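Long-range contacts in OmpT protein (Vibrio cholerae serotype O1, PDB 6EHD), which probably forms a water-filled pore in the bacterial outer membrane through which small solutes and ions diffuse without strong selectivity: residues G107-T112 against G292-Y297; K145-E150 against R170-K175; V192-F197 against A217-E222; N224-D229 against Q256-G261. The protein carries 1 engineered substitution. All blocks are in the same frame, centred on the assembly; numbering follows the deposited sequence.

Contact 1. Residues G107-T112 against G292-Y297. With C8E ((hydroxyethyloxy)tri(ethyloxy)octane), chain F.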
loop_
_atom_site.group_PDB
_atom_site.type_symbol
_atom_site.label_atom_id
_atom_site.label_comp_id
_atom_site.label_asym_id
_atom_site.label_seq_id
_atom_site.Cartn_x
_atom_site.Cartn_y
_atom_site.Cartn_z
ATOM N N GLY A 107 5.487 1.253 9.157
ATOM C CA GLY A 107 5.770 -0.105 9.715
ATOM C C GLY A 107 5.445 -1.257 8.747
ATOM O O GLY A 107 5.574 -2.459 9.105
ATOM N N LEU A 108 4.998 -0.938 7.499
ATOM C CA LEU A 108 4.612 -1.960 6.547
ATOM C C LEU A 108 5.717 -2.008 5.510
ATOM O O LEU A 108 6.034 -0.981 4.904
ATOM C CB LEU A 108 3.200 -1.711 5.980
ATOM C CG LEU A 108 2.110 -1.470 7.025
ATOM C CD1 LEU A 108 0.768 -1.170 6.351
ATOM C CD2 LEU A 108 1.885 -2.619 8.058
ATOM N N ARG A 109 6.427 -3.154 5.443
ATOM C CA ARG A 109 7.756 -3.144 4.809
ATOM C C ARG A 109 7.840 -3.884 3.435
ATOM O O ARG A 109 8.928 -4.208 2.973
ATOM C CB ARG A 109 8.790 -3.760 5.766
ATOM C CG ARG A 109 8.836 -3.151 7.159
ATOM C CD ARG A 109 8.882 -1.603 7.191
ATOM N NE ARG A 109 10.024 -1.077 6.399
ATOM C CZ ARG A 109 10.007 -0.044 5.560
ATOM N NH1 ARG A 109 8.925 0.715 5.389
ATOM N NH2 ARG A 109 11.134 0.280 4.877
ATOM N N TYR A 110 6.700 -4.164 2.804
ATOM C CA TYR A 110 6.656 -4.937 1.536
ATOM C C TYR A 110 7.125 -4.094 0.282
ATOM O O TYR A 110 7.468 -4.700 -0.748
ATOM C CB TYR A 110 5.214 -5.440 1.242
ATOM C CG TYR A 110 4.149 -4.356 1.133
ATOM C CD1 TYR A 110 3.473 -3.866 2.280
ATOM C CD2 TYR A 110 3.856 -3.747 -0.091
ATOM C CE1 TYR A 110 2.560 -2.804 2.179
ATOM C CE2 TYR A 110 2.957 -2.692 -0.198
ATOM C CZ TYR A 110 2.298 -2.220 0.937
ATOM O OH TYR A 110 1.408 -1.166 0.773
ATOM N N GLY A 111 7.015 -2.750 0.360
ATOM C CA GLY A 111 7.034 -1.867 -0.789
ATOM C C GLY A 111 8.352 -1.173 -1.051
ATOM O O GLY A 111 8.454 -0.303 -1.937
ATOM N N THR A 112 9.345 -1.497 -0.264
ATOM C CA THR A 112 10.631 -0.744 -0.275
ATOM C C THR A 112 11.285 -0.639 -1.684
ATOM O O THR A 112 11.772 0.449 -2.035
ATOM C CB THR A 112 11.619 -1.368 0.722
ATOM O OG1 THR A 112 10.902 -1.570 1.936
ATOM C CG2 THR A 112 12.889 -0.481 0.967
ATOM N N GLY A 292 13.252 10.402 13.403
ATOM C CA GLY A 292 14.159 9.330 13.093
ATOM C C GLY A 292 14.177 8.937 11.673
ATOM O O GLY A 292 13.873 9.769 10.775
ATOM N N THR A 293 14.495 7.665 11.429
ATOM C CA THR A 293 14.760 7.114 10.113
ATOM C C THR A 293 13.638 6.241 9.492
ATOM O O THR A 293 13.035 5.474 10.256
ATOM C CB THR A 293 16.019 6.236 10.250
ATOM O OG1 THR A 293 17.139 7.098 10.598
ATOM C CG2 THR A 293 16.340 5.485 8.983
ATOM N N THR A 294 13.393 6.379 8.183
ATOM C CA THR A 294 12.745 5.341 7.336
ATOM C C THR A 294 13.621 5.003 6.168
ATOM O O THR A 294 14.216 5.964 5.603
ATOM C CB THR A 294 11.306 5.738 6.880
ATOM O OG1 THR A 294 10.731 4.723 6.053
ATOM C CG2 THR A 294 11.273 7.033 6.057
ATOM N N LEU A 295 13.705 3.710 5.774
ATOM C CA LEU A 295 14.302 3.294 4.495
ATOM C C LEU A 295 13.390 3.475 3.269
ATOM O O LEU A 295 13.777 3.137 2.169
ATOM C CB LEU A 295 14.915 1.894 4.544
ATOM C CG LEU A 295 15.888 1.740 5.725
ATOM C CD1 LEU A 295 16.419 0.319 5.744
ATOM C CD2 LEU A 295 16.992 2.783 5.661
ATOM N N GLY A 296 12.142 3.956 3.483
ATOM C CA GLY A 296 11.179 4.207 2.380
ATOM C C GLY A 296 9.830 3.556 2.764
ATOM O O GLY A 296 9.841 2.474 3.337
ATOM N N TYR A 297 8.701 4.193 2.449
ATOM C CA TYR A 297 7.352 3.558 2.661
ATOM C C TYR A 297 6.332 4.167 1.715
ATOM O O TYR A 297 6.593 5.226 1.132
ATOM C CB TYR A 297 6.955 3.687 4.138
ATOM C CG TYR A 297 6.429 5.077 4.629
ATOM C CD1 TYR A 297 7.314 6.135 4.942
ATOM C CD2 TYR A 297 5.038 5.353 4.717
ATOM C CE1 TYR A 297 6.888 7.397 5.341
ATOM C CE2 TYR A 297 4.612 6.554 5.183
ATOM C CZ TYR A 297 5.511 7.619 5.456
ATOM O OH TYR A 297 5.051 8.811 5.934
HETATM O O9 C8E F . 9.802 13.944 3.175
HETATM C C10 C8E F . 9.187 14.273 4.404
HETATM C C11 C8E F . 7.806 13.648 4.455
HETATM O O12 C8E F . 7.401 13.668 5.832
HETATM C C13 C8E F . 6.328 12.783 6.123
HETATM C C14 C8E F . 6.124 12.478 7.598
HETATM O O15 C8E F . 7.268 11.884 8.282
HETATM C C16 C8E F . 7.557 10.593 7.751
HETATM C C17 C8E F . 8.997 10.324 8.065
HETATM O O18 C8E F . 8.980 9.580 9.262
HETATM C C19 C8E F . 9.518 8.278 9.112
HETATM C C20 C8E F . 10.784 8.358 9.905
HETATM O O21 C8E F . 10.425 8.352 11.278
HETATM O O HOH W 1 8.353 -0.124 2.316
#

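Contact 2. Residues K145-E150 against R170-K175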
loop_
_atom_site.group_PDB
_atom_site.type_symbol
_atom_site.label_atom_id
_atom_site.label_comp_id
_atom_site.label_asym_id
_atom_site.label_seq_id
_atom_site.Cartn_x
_atom_site.Cartn_y
_atom_site.Cartn_z
ATOM N N LYS A 145 12.004 -6.316 -15.724
ATOM C CA LYS A 145 11.046 -6.088 -14.612
ATOM C C LYS A 145 11.589 -6.830 -13.394
ATOM O O LYS A 145 12.360 -7.769 -13.536
ATOM C CB LYS A 145 9.670 -6.635 -14.990
ATOM C CG LYS A 145 8.946 -5.870 -16.088
ATOM C CD LYS A 145 7.622 -6.566 -16.340
ATOM C CE LYS A 145 6.684 -5.793 -17.248
ATOM N NZ LYS A 145 7.343 -5.286 -18.462
ATOM N N GLN A 146 11.185 -6.427 -12.196
ATOM C CA GLN A 146 11.615 -7.140 -10.962
ATOM C C GLN A 146 11.122 -8.565 -10.836
ATOM O O GLN A 146 10.089 -8.968 -11.439
ATOM C CB GLN A 146 11.158 -6.301 -9.741
ATOM C CG GLN A 146 11.747 -4.900 -9.668
ATOM C CD GLN A 146 11.132 -4.048 -8.531
ATOM O OE1 GLN A 146 10.118 -4.450 -7.936
ATOM N NE2 GLN A 146 11.739 -2.881 -8.234
ATOM N N GLU A 147 11.807 -9.367 -10.017
ATOM C CA GLU A 147 11.247 -10.634 -9.552
ATOM C C GLU A 147 10.287 -10.385 -8.355
ATOM O O GLU A 147 10.631 -9.557 -7.478
ATOM C CB GLU A 147 12.332 -11.608 -9.068
ATOM C CG GLU A 147 13.441 -11.890 -10.123
ATOM C CD GLU A 147 14.514 -12.873 -9.647
ATOM O OE1 GLU A 147 14.394 -13.503 -8.565
ATOM O OE2 GLU A 147 15.515 -12.997 -10.361
ATOM N N LEU A 148 9.217 -11.154 -8.286
ATOM C CA LEU A 148 8.212 -11.061 -7.182
ATOM C C LEU A 148 7.463 -12.363 -6.987
ATOM O O LEU A 148 6.943 -12.978 -7.927
ATOM C CB LEU A 148 7.221 -9.912 -7.471
ATOM C CG LEU A 148 6.110 -9.608 -6.467
ATOM C CD1 LEU A 148 6.707 -8.991 -5.208
ATOM C CD2 LEU A 148 5.086 -8.690 -7.061
ATOM N N ALA A 149 7.344 -12.759 -5.724
ATOM C CA ALA A 149 6.542 -13.868 -5.355
ATOM C C ALA A 149 5.993 -13.607 -3.908
ATOM O O ALA A 149 6.800 -13.307 -2.994
ATOM C CB ALA A 149 7.368 -15.171 -5.384
ATOM N N GLU A 150 4.681 -13.810 -3.737
ATOM C CA GLU A 150 3.989 -13.479 -2.469
ATOM C C GLU A 150 2.888 -14.460 -2.131
ATOM O O GLU A 150 2.232 -14.975 -3.029
ATOM C CB GLU A 150 3.360 -12.034 -2.589
ATOM C CG GLU A 150 4.395 -10.949 -2.859
ATOM C CD GLU A 150 3.836 -9.502 -2.762
ATOM O OE1 GLU A 150 2.690 -9.309 -3.299
ATOM O OE2 GLU A 150 4.550 -8.623 -2.222
ATOM N N ARG A 170 12.959 -8.794 -5.843
ATOM C CA ARG A 170 14.391 -8.556 -6.251
ATOM C C ARG A 170 14.476 -7.585 -7.381
ATOM O O ARG A 170 13.739 -7.725 -8.362
ATOM C CB ARG A 170 15.085 -9.877 -6.689
ATOM C CG ARG A 170 16.605 -9.712 -6.915
ATOM C CD ARG A 170 17.311 -11.073 -7.016
ATOM N NE ARG A 170 18.703 -10.904 -7.468
ATOM C CZ ARG A 170 19.498 -11.919 -7.827
ATOM N NH1 ARG A 170 19.061 -13.190 -7.806
ATOM N NH2 ARG A 170 20.745 -11.667 -8.210
ATOM N N ASP A 171 15.365 -6.597 -7.262
ATOM C CA ASP A 171 15.628 -5.656 -8.335
ATOM C C ASP A 171 17.164 -5.667 -8.614
ATOM O O ASP A 171 17.963 -5.226 -7.769
ATOM C CB ASP A 171 15.219 -4.249 -7.987
ATOM C CG ASP A 171 15.329 -3.282 -9.217
ATOM O OD1 ASP A 171 16.301 -3.355 -9.981
ATOM O OD2 ASP A 171 14.434 -2.472 -9.438
ATOM N N LYS A 172 17.535 -6.141 -9.797
ATOM C CA LYS A 172 18.964 -6.363 -10.127
ATOM C C LYS A 172 19.718 -5.082 -10.451
ATOM O O LYS A 172 20.932 -5.112 -10.487
ATOM C CB LYS A 172 19.087 -7.377 -11.275
ATOM C CG LYS A 172 18.825 -8.808 -10.839
ATOM C CD LYS A 172 18.637 -9.724 -12.049
ATOM C CE LYS A 172 18.402 -11.146 -11.615
ATOM N NZ LYS A 172 18.456 -12.097 -12.768
ATOM N N ALA A 173 19.020 -3.967 -10.635
ATOM C CA ALA A 173 19.655 -2.679 -10.855
ATOM C C ALA A 173 18.925 -1.554 -10.160
ATOM O O ALA A 173 18.456 -0.600 -10.782
ATOM C CB ALA A 173 19.743 -2.396 -12.358
ATOM N N PHE A 174 18.849 -1.637 -8.837
ATOM C CA PHE A 174 18.084 -0.659 -8.052
ATOM C C PHE A 174 18.952 0.599 -7.776
ATOM O O PHE A 174 20.054 0.483 -7.233
ATOM C CB PHE A 174 17.645 -1.287 -6.708
ATOM C CG PHE A 174 16.701 -0.434 -5.927
ATOM C CD1 PHE A 174 15.357 -0.325 -6.298
ATOM C CD2 PHE A 174 17.133 0.270 -4.815
ATOM C CE1 PHE A 174 14.487 0.494 -5.569
ATOM C CE2 PHE A 174 16.241 1.038 -4.053
ATOM C CZ PHE A 174 14.919 1.153 -4.441
ATOM N N LYS A 175 18.420 1.765 -8.099
ATOM C CA LYS A 175 19.033 3.051 -7.754
ATOM C C LYS A 175 18.820 3.423 -6.281
ATOM O O LYS A 175 17.743 3.845 -5.866
ATOM C CB LYS A 175 18.506 4.170 -8.649
ATOM C CG LYS A 175 19.189 5.525 -8.422
ATOM C CD LYS A 175 18.846 6.507 -9.548
ATOM C CE LYS A 175 19.869 7.627 -9.746
ATOM N NZ LYS A 175 19.462 8.898 -9.076
HETATM O O HOH W 2 16.629 -14.614 -6.965
#

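Contact 3. Residues V192-F197 against A217-E222. With C8E ((hydroxyethyloxy)tri(ethyloxy)octane), chain K.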
loop_
_atom_site.group_PDB
_atom_site.type_symbol
_atom_site.label_atom_id
_atom_site.label_comp_id
_atom_site.label_asym_id
_atom_site.label_seq_id
_atom_site.Cartn_x
_atom_site.Cartn_y
_atom_site.Cartn_z
ATOM N N VAL A 192 19.549 -5.783 -5.256
ATOM C CA VAL A 192 18.973 -5.825 -3.881
ATOM C C VAL A 192 17.707 -6.710 -3.868
ATOM O O VAL A 192 16.900 -6.661 -4.804
ATOM C CB VAL A 192 18.742 -4.408 -3.334
ATOM C CG1 VAL A 192 17.919 -3.557 -4.276
ATOM C CG2 VAL A 192 18.095 -4.425 -1.934
ATOM N N THR A 193 17.640 -7.568 -2.864
ATOM C CA THR A 193 16.482 -8.442 -2.565
ATOM C C THR A 193 15.843 -7.966 -1.230
ATOM O O THR A 193 16.580 -7.707 -0.243
ATOM C CB THR A 193 16.938 -9.925 -2.431
ATOM O OG1 THR A 193 17.508 -10.356 -3.687
ATOM C CG2 THR A 193 15.776 -10.861 -2.215
ATOM N N ASN A 194 14.507 -7.848 -1.211
ATOM C CA ASN A 194 13.736 -7.529 0.031
ATOM C C ASN A 194 12.902 -8.740 0.303
ATOM O O ASN A 194 12.123 -9.094 -0.573
ATOM C CB ASN A 194 12.864 -6.303 -0.256
ATOM C CG ASN A 194 12.121 -5.785 0.989
ATOM O OD1 ASN A 194 12.577 -6.002 2.103
ATOM N ND2 ASN A 194 10.968 -5.055 0.771
ATOM N N SER A 195 13.147 -9.434 1.441
ATOM C CA SER A 195 12.405 -10.562 1.907
ATOM C C SER A 195 11.600 -10.157 3.177
ATOM O O SER A 195 12.145 -9.637 4.107
ATOM C CB SER A 195 13.365 -11.732 2.259
ATOM O OG SER A 195 14.135 -12.012 1.082
ATOM N N TYR A 196 10.301 -10.451 3.217
ATOM C CA TYR A 196 9.460 -9.910 4.299
ATOM C C TYR A 196 8.357 -10.891 4.760
ATOM O O TYR A 196 7.924 -11.798 4.051
ATOM C CB TYR A 196 8.900 -8.473 3.866
ATOM C CG TYR A 196 8.335 -8.487 2.404
ATOM C CD1 TYR A 196 9.206 -8.224 1.331
ATOM C CD2 TYR A 196 7.019 -8.863 2.137
ATOM C CE1 TYR A 196 8.774 -8.298 -0.002
ATOM C CE2 TYR A 196 6.565 -8.896 0.787
ATOM C CZ TYR A 196 7.468 -8.645 -0.279
ATOM O OH TYR A 196 7.062 -8.702 -1.619
ATOM N N PHE A 197 7.925 -10.711 6.006
ATOM C CA PHE A 197 6.907 -11.500 6.674
ATOM C C PHE A 197 6.181 -10.686 7.715
ATOM O O PHE A 197 6.800 -9.838 8.438
ATOM C CB PHE A 197 7.614 -12.774 7.326
ATOM C CG PHE A 197 6.667 -13.646 8.078
ATOM C CD1 PHE A 197 5.749 -14.405 7.403
ATOM C CD2 PHE A 197 6.701 -13.732 9.455
ATOM C CE1 PHE A 197 4.825 -15.201 8.079
ATOM C CE2 PHE A 197 5.761 -14.489 10.126
ATOM C CZ PHE A 197 4.848 -15.248 9.437
ATOM N N ALA A 217 11.612 -7.325 7.777
ATOM C CA ALA A 217 12.167 -7.401 6.435
ATOM C C ALA A 217 13.699 -7.521 6.506
ATOM O O ALA A 217 14.312 -7.084 7.488
ATOM C CB ALA A 217 11.811 -6.211 5.567
ATOM N N GLU A 218 14.236 -8.141 5.454
ATOM C CA GLU A 218 15.734 -8.263 5.260
ATOM C C GLU A 218 16.100 -7.818 3.888
ATOM O O GLU A 218 15.528 -8.312 2.888
ATOM C CB GLU A 218 16.241 -9.738 5.464
ATOM C CG GLU A 218 17.809 -9.832 5.313
ATOM C CD GLU A 218 18.350 -11.106 5.956
ATOM O OE1 GLU A 218 18.457 -11.109 7.201
ATOM O OE2 GLU A 218 18.702 -12.057 5.230
ATOM N N LEU A 219 17.004 -6.834 3.830
ATOM C CA LEU A 219 17.508 -6.295 2.588
ATOM C C LEU A 219 18.961 -6.863 2.427
ATOM O O LEU A 219 19.792 -6.638 3.304
ATOM C CB LEU A 219 17.567 -4.788 2.637
ATOM C CG LEU A 219 16.171 -4.103 2.673
ATOM C CD1 LEU A 219 16.351 -2.713 3.217
ATOM C CD2 LEU A 219 15.508 -4.082 1.297
ATOM N N ASP A 220 19.196 -7.665 1.402
ATOM C CA ASP A 220 20.598 -8.097 1.067
ATOM C C ASP A 220 21.019 -7.737 -0.345
ATOM O O ASP A 220 20.185 -7.653 -1.281
ATOM C CB ASP A 220 20.989 -9.539 1.446
ATOM C CG ASP A 220 19.909 -10.513 1.259
ATOM O OD1 ASP A 220 19.513 -10.681 0.096
ATOM O OD2 ASP A 220 19.472 -11.131 2.268
ATOM N N VAL A 221 22.331 -7.476 -0.466
ATOM C CA VAL A 221 22.942 -6.981 -1.697
ATOM C C VAL A 221 23.733 -8.145 -2.303
ATOM O O VAL A 221 24.561 -8.749 -1.611
ATOM C CB VAL A 221 23.812 -5.730 -1.420
ATOM C CG1 VAL A 221 24.317 -5.112 -2.718
ATOM C CG2 VAL A 221 22.991 -4.693 -0.669
ATOM N N GLU A 222 23.455 -8.479 -3.561
ATOM C CA GLU A 222 24.053 -9.671 -4.237
ATOM C C GLU A 222 25.601 -9.916 -4.148
ATOM O O GLU A 222 26.028 -11.071 -3.927
ATOM C CB GLU A 222 23.611 -9.712 -5.705
ATOM C CG GLU A 222 24.275 -10.754 -6.609
ATOM C CD GLU A 222 24.038 -12.203 -6.213
ATOM O OE1 GLU A 222 24.666 -13.092 -6.845
ATOM O OE2 GLU A 222 23.235 -12.476 -5.298
HETATM C C1 C8E K . 6.172 -19.046 11.214
HETATM C C2 C8E K . 7.204 -19.276 10.117
HETATM C C3 C8E K . 8.135 -18.101 10.005
HETATM C C4 C8E K . 8.559 -17.922 8.579
HETATM C C5 C8E K . 9.645 -16.922 8.523
HETATM C C6 C8E K . 10.063 -16.632 7.106
HETATM C C7 C8E K . 10.962 -15.427 7.202
HETATM C C8 C8E K . 11.531 -14.921 5.898
HETATM O O9 C8E K . 12.212 -13.713 6.275
HETATM C C10 C8E K . 11.470 -12.514 6.131
HETATM C C11 C8E K . 11.812 -11.537 7.253
HETATM O O12 C8E K . 13.222 -11.372 7.310
HETATM O O HOH W 3 16.426 -10.576 1.312
#

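Contact 4. Residues N224-D229 against Q256-G261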
loop_
_atom_site.group_PDB
_atom_site.type_symbol
_atom_site.label_atom_id
_atom_site.label_comp_id
_atom_site.label_asym_id
_atom_site.label_seq_id
_atom_site.Cartn_x
_atom_site.Cartn_y
_atom_site.Cartn_z
ATOM N N ASN A 224 28.154 -8.469 -2.069
ATOM C CA ASN A 224 28.444 -7.492 -1.024
ATOM C C ASN A 224 28.133 -8.173 0.282
ATOM O O ASN A 224 27.191 -8.971 0.357
ATOM C CB ASN A 224 27.570 -6.276 -1.260
ATOM C CG ASN A 224 28.059 -5.038 -0.572
ATOM O OD1 ASN A 224 28.133 -4.974 0.656
ATOM N ND2 ASN A 224 28.329 -4.001 -1.367
ATOM N N PRO A 225 28.945 -7.918 1.314
ATOM C CA PRO A 225 28.579 -8.493 2.618
ATOM C C PRO A 225 27.384 -7.751 3.358
ATOM O O PRO A 225 26.913 -8.242 4.354
ATOM C CB PRO A 225 29.893 -8.379 3.417
ATOM C CG PRO A 225 30.622 -7.216 2.810
ATOM C CD PRO A 225 30.244 -7.196 1.360
ATOM N N LEU A 226 26.940 -6.598 2.875
ATOM C CA LEU A 226 25.961 -5.781 3.607
ATOM C C LEU A 226 24.563 -6.510 3.624
ATOM O O LEU A 226 24.077 -6.955 2.554
ATOM C CB LEU A 226 25.856 -4.391 2.994
ATOM C CG LEU A 226 24.952 -3.397 3.708
ATOM C CD1 LEU A 226 25.498 -2.977 5.067
ATOM C CD2 LEU A 226 24.640 -2.207 2.824
ATOM N N VAL A 227 24.021 -6.635 4.834
ATOM C CA VAL A 227 22.632 -7.084 5.122
ATOM C C VAL A 227 22.024 -6.072 6.081
ATOM O O VAL A 227 22.707 -5.657 7.043
ATOM C CB VAL A 227 22.637 -8.485 5.798
ATOM C CG1 VAL A 227 21.212 -8.969 6.152
ATOM C CG2 VAL A 227 23.354 -9.518 4.908
ATOM N N ILE A 228 20.739 -5.657 5.854
ATOM C CA ILE A 228 20.038 -4.747 6.810
ATOM C C ILE A 228 18.719 -5.464 7.228
ATOM O O ILE A 228 18.004 -5.915 6.317
ATOM C CB ILE A 228 19.735 -3.360 6.169
ATOM C CG1 ILE A 228 21.067 -2.651 5.823
ATOM C CG2 ILE A 228 18.969 -2.506 7.147
ATOM C CD1 ILE A 228 20.918 -1.430 4.956
ATOM N N ASP A 229 18.462 -5.593 8.534
ATOM C CA ASP A 229 17.221 -6.173 9.087
ATOM C C ASP A 229 16.345 -5.029 9.596
ATOM O O ASP A 229 16.880 -4.065 10.223
ATOM C CB ASP A 229 17.510 -7.140 10.245
ATOM C CG ASP A 229 18.068 -8.519 9.752
ATOM O OD1 ASP A 229 17.988 -8.861 8.557
ATOM O OD2 ASP A 229 18.567 -9.264 10.601
ATOM N N GLN A 256 16.118 -0.438 12.519
ATOM C CA GLN A 256 16.901 -0.861 11.409
ATOM C C GLN A 256 18.335 -1.184 11.972
ATOM O O GLN A 256 18.952 -0.347 12.659
ATOM C CB GLN A 256 17.011 0.203 10.336
ATOM C CG GLN A 256 15.667 0.796 9.825
ATOM C CD GLN A 256 15.182 2.009 10.591
ATOM O OE1 GLN A 256 15.881 2.566 11.452
ATOM N NE2 GLN A 256 13.917 2.469 10.262
ATOM N N GLU A 257 18.818 -2.354 11.626
ATOM C CA GLU A 257 20.179 -2.826 12.084
ATOM C C GLU A 257 20.962 -3.409 10.914
ATOM O O GLU A 257 20.466 -4.334 10.216
ATOM C CB GLU A 257 20.033 -3.836 13.206
ATOM C CG GLU A 257 21.349 -4.498 13.576
ATOM C CD GLU A 257 21.257 -5.383 14.801
ATOM O OE1 GLU A 257 21.755 -6.526 14.726
ATOM O OE2 GLU A 257 20.695 -4.936 15.818
ATOM N N ALA A 258 22.176 -2.866 10.675
ATOM C CA ALA A 258 23.079 -3.346 9.630
ATOM C C ALA A 258 24.128 -4.298 10.249
ATOM O O ALA A 258 24.458 -4.207 11.436
ATOM C CB ALA A 258 23.765 -2.202 8.907
ATOM N N ASN A 259 24.603 -5.237 9.452
ATOM C CA ASN A 259 25.607 -6.202 9.945
ATOM C C ASN A 259 27.013 -5.584 10.162
ATOM O O ASN A 259 27.871 -6.225 10.756
ATOM C CB ASN A 259 25.662 -7.461 9.076
ATOM C CG ASN A 259 26.084 -7.206 7.665
ATOM O OD1 ASN A 259 26.169 -6.079 7.198
ATOM N ND2 ASN A 259 26.240 -8.293 6.915
ATOM N N THR A 260 27.214 -4.357 9.693
ATOM C CA THR A 260 28.318 -3.502 10.125
ATOM C C THR A 260 28.211 -3.054 11.588
ATOM O O THR A 260 29.166 -2.467 12.081
ATOM C CB THR A 260 28.439 -2.207 9.279
ATOM O OG1 THR A 260 27.284 -1.368 9.491
ATOM C CG2 THR A 260 28.577 -2.514 7.801
ATOM N N GLY A 261 27.083 -3.292 12.277
ATOM C CA GLY A 261 26.875 -2.801 13.647
ATOM C C GLY A 261 26.128 -1.458 13.804
ATOM O O GLY A 261 25.657 -1.160 14.896
#

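Contact 1. Residues G107-T112 against G292-Y297
Arg109 meets the backbone carbonyl of Gly296 end-on: NH1 lies 2.9 Å and NH2 3.0 Å from Gly296 O, and the oxygen sits close to the guanidinium plane. The arginine gets there by folding up. CG stands beside its own backbone N (chi1 -53°), and bends at chi2 and chi3 fold CD and NE back in turn, leaving the guanidinium end at the carbonyl. Next to this grip, Tyr297 CB touches the guanidinium edge, 3.8 Å from NH1, while the tyrosine ring swings off and rests its OH against C16 of a bound detergent molecule. A water donates to Gly296 O and to Thr112 OG1 (3.0 Å), and Thr112 CG2 lies 3.9 Å from Leu295 O. Behind the acceptor, Thr294 OG1, anti to its backbone N (chi1 179°), takes the N-H of Gly296 at 3.0 Å and forms an ST turn. Arg109 NE is also salt-bridged to Glu230. The buried guanidinium therefore has both a counter-charge and a carbonyl to bind, which probably helps keep it ionised. Through it, the probable counterpart of the inward-folded constriction loop of general porins is pinned by polar bonds to strand 293-299, in a small three-stranded sheet before the last barrel strand.

Contact 2. Residues K145-E150 against R170-K175
Glu147 O is gripped twice: it accepts the backbone N-H of Arg170 at 2.9 Å and also the side-chain ND2 of Asn169. Glu147 N returns a bond of 3.0 Å to Arg170 O, which makes the two residues an antiparallel hydrogen-bonded pair. On one face of the sheet their side chains run side by side in the same direction, starting with CB atoms 4.0 Å apart. Their charged ends do not bond directly. A water donates to Glu147 OE1 and accepts from Arg170 NH1. Lys172 stretches out, its extended chain laying CE over the centre of the Arg170 guanidinium, 4.0 Å above the plane. Arg170 NH2 is salt-bridged to Asp191, and Lys172 NZ, which makes only a long salt bridge of 3.9 Å to Glu147 OE2, bonds Asn143. Gln146 works on the other side. With an extended chain it points NE2 at Asp171 OD2, 3.0 Å away, meeting that oxygen on its anti side with amide and carboxylate planes 70° apart; Asn169 holds OE1, and NE2 also reaches Leu113 O. The other carboxylate oxygen, Asp171 OD1, takes the N-H of Ala173 at 2.9 Å in an Asx turn, where strand 160-171 gives way to strand 174-181. This is the open end of an antiparallel hairpin, strands 147-157 and 160-171, in the wall of a porin beta barrel.

Contact 3. Residues V192-F197 against A217-E222
Strands 192-197 and 217-221 run antiparallel, their axes 4.6 Å apart at closest approach and their directions at 167°. Thr193 with Asp220 and Ser195 with Glu218 are hydrogen-bonded pairs, with Ser195 N to Glu218 O at 3.0 Å and Glu218 N to Ser195 O at 2.9 Å. Val192 with Val221, Asn194 with Leu219 and Tyr196 with Ala217 are the non-hydrogen-bonded pairs. On the face of these last residues, Asn194 has CG anti to its backbone N (chi1 -174°), and its OD1 lies against two methyls, 3.6 Å from both Ala217 CB and Leu219 CD2. Its ND2 is spent on Arg109 O of the loop 107-112. Leu219 CD2 also touches Val192 CG2 (4.2 Å), the two side chains pointing the same way. Tyr196 leaves only its CB beside Ala217 CB and carries its hydroxyl off to Glu150. Across the sheet, a water links Ser195 OG, 2.7 Å away, with Glu218 O. Ser195 OG also bonds Gln168. Further along, a detergent tail carbon lies over one face of the Phe197 ring, offset toward the rim. One face toward the probable constriction loop and the other meeting detergent mark this as a neighbouring-strand pair in the wall of a membrane beta barrel.

Contact 4. Residues N224-D229 against Q256-G261
Asn259 hands both ends of its amide to the facing chain. ND2 donates to Pro225 O over a short 2.6 Å, the oxygen lying in the amide plane, and OD1 accepts a weak bond of 3.2 Å from Val227 N. A chi1 of 63° puts CG in the crowded position between backbone N and carbonyl carbon, on the side of the facing chain. Asn259 N in turn donates to Val227 O at 3.1 Å. Val227 therefore has its N-H taken by a side chain and its carbonyl by a main chain, at the point where the regular ladder gives out. Further into the strands the ladder is conventional: Asp229 N gives to Glu257 O and Glu257 N to Asp229 O, each at 2.9 Å. Between this pair and the Asn259 N to Val227 O bond, Ile228 and Ala258 form a non-hydrogen-bonded pair, with Ile228 CG1 resting 4.1 Å from Ala258 CB; Leu226 CD1 touches the same CB and also Thr260 CG2. Each chain looks after some of its own polar groups as well. Asn224 OD1 accepts from Leu226 N at 3.0 Å in an Asx turn, and Gly261 N closes a type I turn on Ala258 O. Gln256 NE2 bonds Thr293 O instead of the facing strand. Asp229 OD1 comes close to Glu218 OE1, an approach that may raise the affinity of one of these acids for a proton. Together this is the open end of the antiparallel hairpin of strands 227-242 and 245-258, where the strands of the porin barrel wall give way to short turns.

From the N terminus, the chain builds its first barrel strands and then enters the loop holding 107-112, where contact 1 opens; it closes only at 292-297, so the other three nest inside. Those three come in series: contact 2 closes the hairpin of strands 147-157 and 160-171; then, after strand 174-181, contact 3 closes that of 184-205 and 208-221, and contact 4 that of 227-242 and 245-258. Along the wall, Asp171 N to Val192 O joins contact 2 to contact 3, and Leu219 N to Ile228 O joins contact 3 to contact 4. Contact 1 touches all three, tying the loop to the small sheet of 293-299 and, by Arg109 O to Asn194 ND2, to the wall.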